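Local coordinates for protein replicative DNA helicase (Nostoc punctiforme, PDB 4O1R) that carries an intein that probably excises itself from the helicase precursor by protein splicing, joining the flanking segments with a peptide bond, at residues A[95-100]-A[104-109]. Residues are numbered along the deposited sequence; the frame is centred on the assembly and turned at random. Where two conformers were deposited one is given.
Sequences HLALPR and SDIYWD. Unlike the reference sequence in segment 95-100: Ala97 (reference Cys). Unlike the reference sequence in segment 104-109: Ile106 (reference Val).
Leu98 and Tyr107 face each other as a hydrogen-bonded pair of an antiparallel β-hairpin, and their side chains show how such a pair can pack a ring against an aliphatic side chain. Leu98 slants past the phenol, its CB 3.6 Å from Tyr107 CE2 and its CD2 branch 3.2 Å from Tyr107 OH, while Pro99 O meets the ring at its edge. CG of Tyr107 lies between its own backbone N and carbonyl carbon (chi1 80°), and the ring slants back toward Asp109; in one of two conformers, Tyr107 OH donates to Asp109 OD2 (3.3 Å) from above the carboxylate plane. Thr64 OG1 and Leu66 N also bond that oxygen, so the buried carboxylate joins the hairpin to the end of strand 57-64 and the loop that follows. At the base of the tyrosine, Tyr107 CB lies over one face of the Arg100 guanidinium, 3.6 Å from Arg100 CZ, and a water links Arg100 NE, weakly, to Asp105 OD2. On the sheet's other face, Ala97 CB sits over the six-membered ring of Trp108 in a CH-pi contact, 4.1 Å from the centroid. At the far end His95 presents its ring edge, CD2 lying 3.1 Å from Trp108 O. An alanine in place of His95 would probably leave Trp108 O without the ring edge that covers it. Four backbone bonds join the strands, two in each of the pairs Leu96-Asp109 and Leu98-Tyr107, and Arg100 N adds a nearly straight one (172°) to Asp105 O. Ala97 and Trp108 pack on Leu79, and Ala97 on Ile139, within the intein's β-fold, whereas the Tyr107 face combines aromatic packing with a carboxylate whose several donors would probably favour its ionised form.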
loop_
_atom_site.group_PDB
_atom_site.type_symbol
_atom_site.label_atom_id
_atom_site.label_comp_id
_atom_site.label_asym_id
_atom_site.label_seq_id
_atom_site.Cartn_x
_atom_site.Cartn_y
_atom_site.Cartn_z
ATOM N N HIS A 95 5.814 7.888 11.857
ATOM C CA HIS A 95 6.553 6.895 11.081
ATOM C C HIS A 95 5.658 5.757 10.598
ATOM O O HIS A 95 4.718 5.356 11.294
ATOM C CB HIS A 95 7.694 6.325 11.926
ATOM C CG HIS A 95 8.813 7.290 12.189
ATOM N ND1 HIS A 95 8.668 8.451 12.925
ATOM C CD2 HIS A 95 10.121 7.226 11.845
ATOM C CE1 HIS A 95 9.838 9.069 13.002
ATOM N NE2 HIS A 95 10.732 8.343 12.360
ATOM N N LEU A 96 5.978 5.238 9.411
ATOM C CA LEU A 96 5.245 4.131 8.791
ATOM C C LEU A 96 6.191 2.995 8.451
ATOM O O LEU A 96 7.374 3.222 8.157
ATOM C CB LEU A 96 4.586 4.571 7.483
ATOM C CG LEU A 96 3.626 5.740 7.513
ATOM C CD1 LEU A 96 3.105 5.926 6.099
ATOM C CD2 LEU A 96 2.507 5.429 8.490
ATOM N N ALA A 97 5.652 1.773 8.462
ATOM C CA ALA A 97 6.423 0.596 8.083
ATOM C C ALA A 97 6.564 0.495 6.579
ATOM O O ALA A 97 5.566 0.539 5.838
ATOM C CB ALA A 97 5.753 -0.659 8.606
ATOM N N LEU A 98 7.807 0.346 6.140
ATOM C CA LEU A 98 8.130 0.215 4.722
ATOM C C LEU A 98 9.126 -0.917 4.563
ATOM O O LEU A 98 9.948 -1.122 5.447
ATOM C CB LEU A 98 8.764 1.526 4.211
ATOM C CG LEU A 98 7.907 2.679 3.667
ATOM C CD1 LEU A 98 6.940 3.231 4.685
ATOM C CD2 LEU A 98 8.791 3.804 3.199
ATOM N N PRO A 99 9.079 -1.646 3.431
ATOM C CA PRO A 99 10.117 -2.651 3.188
ATOM C C PRO A 99 11.484 -2.028 2.977
ATOM O O PRO A 99 11.604 -0.948 2.380
ATOM C CB PRO A 99 9.671 -3.334 1.888
ATOM C CG PRO A 99 8.353 -2.871 1.587
ATOM C CD PRO A 99 8.052 -1.634 2.377
ATOM N N ARG A 100 12.513 -2.718 3.466
ATOM C CA ARG A 100 13.886 -2.346 3.176
ATOM C C ARG A 100 14.161 -2.626 1.700
ATOM O O ARG A 100 13.421 -3.386 1.060
ATOM C CB ARG A 100 14.856 -3.120 4.081
ATOM C CG ARG A 100 14.707 -2.765 5.552
ATOM C CD ARG A 100 15.888 -3.245 6.396
ATOM N NE ARG A 100 15.820 -2.717 7.763
ATOM C CZ ARG A 100 16.282 -1.525 8.144
ATOM N NH1 ARG A 100 16.859 -0.708 7.267
ATOM N NH2 ARG A 100 16.163 -1.143 9.411
ATOM N N SER A 104 14.002 -9.097 3.808
ATOM C CA SER A 104 12.585 -9.229 4.138
ATOM C C SER A 104 12.181 -8.403 5.352
ATOM O O SER A 104 11.062 -8.546 5.852
ATOM C CB SER A 104 12.228 -10.698 4.367
ATOM O OG SER A 104 13.041 -11.267 5.374
ATOM N N ASP A 105 13.086 -7.543 5.820
ATOM C CA ASP A 105 12.806 -6.696 6.977
ATOM C C ASP A 105 12.112 -5.403 6.594
ATOM O O ASP A 105 12.118 -4.972 5.433
ATOM C CB ASP A 105 14.084 -6.330 7.735
ATOM C CG ASP A 105 14.764 -7.524 8.379
ATOM O OD1 ASP A 105 14.294 -8.673 8.230
ATOM O OD2 ASP A 105 15.787 -7.294 9.046
ATOM N N ILE A 106 11.532 -4.780 7.607
ATOM C CA ILE A 106 10.927 -3.466 7.443
ATOM C C ILE A 106 11.744 -2.392 8.164
ATOM O O ILE A 106 12.572 -2.682 9.041
ATOM C CB ILE A 106 9.417 -3.434 7.866
ATOM C CG1 ILE A 106 9.227 -3.763 9.350
ATOM C CG2 ILE A 106 8.576 -4.349 6.966
ATOM C CD1 ILE A 106 9.237 -2.555 10.257
ATOM N N TYR A 107 11.520 -1.146 7.764
ATOM C CA TYR A 107 12.085 0.003 8.445
ATOM C C TYR A 107 10.965 1.012 8.662
ATOM O O TYR A 107 9.970 1.029 7.932
ATOM C CB TYR A 107 13.323 0.567 7.739
ATOM C CG TYR A 107 12.992 1.419 6.573
ATOM C CD1 TYR A 107 12.987 2.801 6.687
ATOM C CD2 TYR A 107 12.653 0.850 5.355
ATOM C CE1 TYR A 107 12.658 3.582 5.627
ATOM C CE2 TYR A 107 12.326 1.628 4.286
ATOM C CZ TYR A 107 12.326 2.991 4.424
ATOM O OH TYR A 107 11.991 3.774 3.346
ATOM N N TRP A 108 11.129 1.853 9.673
ATOM C CA TRP A 108 10.110 2.835 10.033
ATOM C C TRP A 108 10.485 4.210 9.516
ATOM O O TRP A 108 11.293 4.904 10.137
ATOM C CB TRP A 108 9.971 2.876 11.553
ATOM C CG TRP A 108 9.504 1.574 12.117
ATOM C CD1 TRP A 108 10.279 0.598 12.674
ATOM C CD2 TRP A 108 8.152 1.083 12.154
ATOM N NE1 TRP A 108 9.494 -0.458 13.070
ATOM C CE2 TRP A 108 8.185 -0.186 12.765
ATOM C CE3 TRP A 108 6.913 1.606 11.753
ATOM C CZ2 TRP A 108 7.032 -0.956 12.968
ATOM C CZ3 TRP A 108 5.765 0.833 11.959
ATOM C CH2 TRP A 108 5.834 -0.430 12.563
ATOM N N ASP A 109 9.901 4.604 8.391
ATOM C CA ASP A 109 10.264 5.865 7.752
ATOM C C ASP A 109 9.345 6.985 8.226
ATOM O O ASP A 109 8.169 6.768 8.506
ATOM C CB ASP A 109 10.200 5.731 6.227
ATOM C CG ASP A 109 11.064 6.760 5.498
ATOM O OD1 ASP A 109 11.810 7.532 6.139
ATOM O OD2 ASP A 109 11.001 6.743 4.265
HETATM O O HOH W 1 16.392 -4.782 9.782
#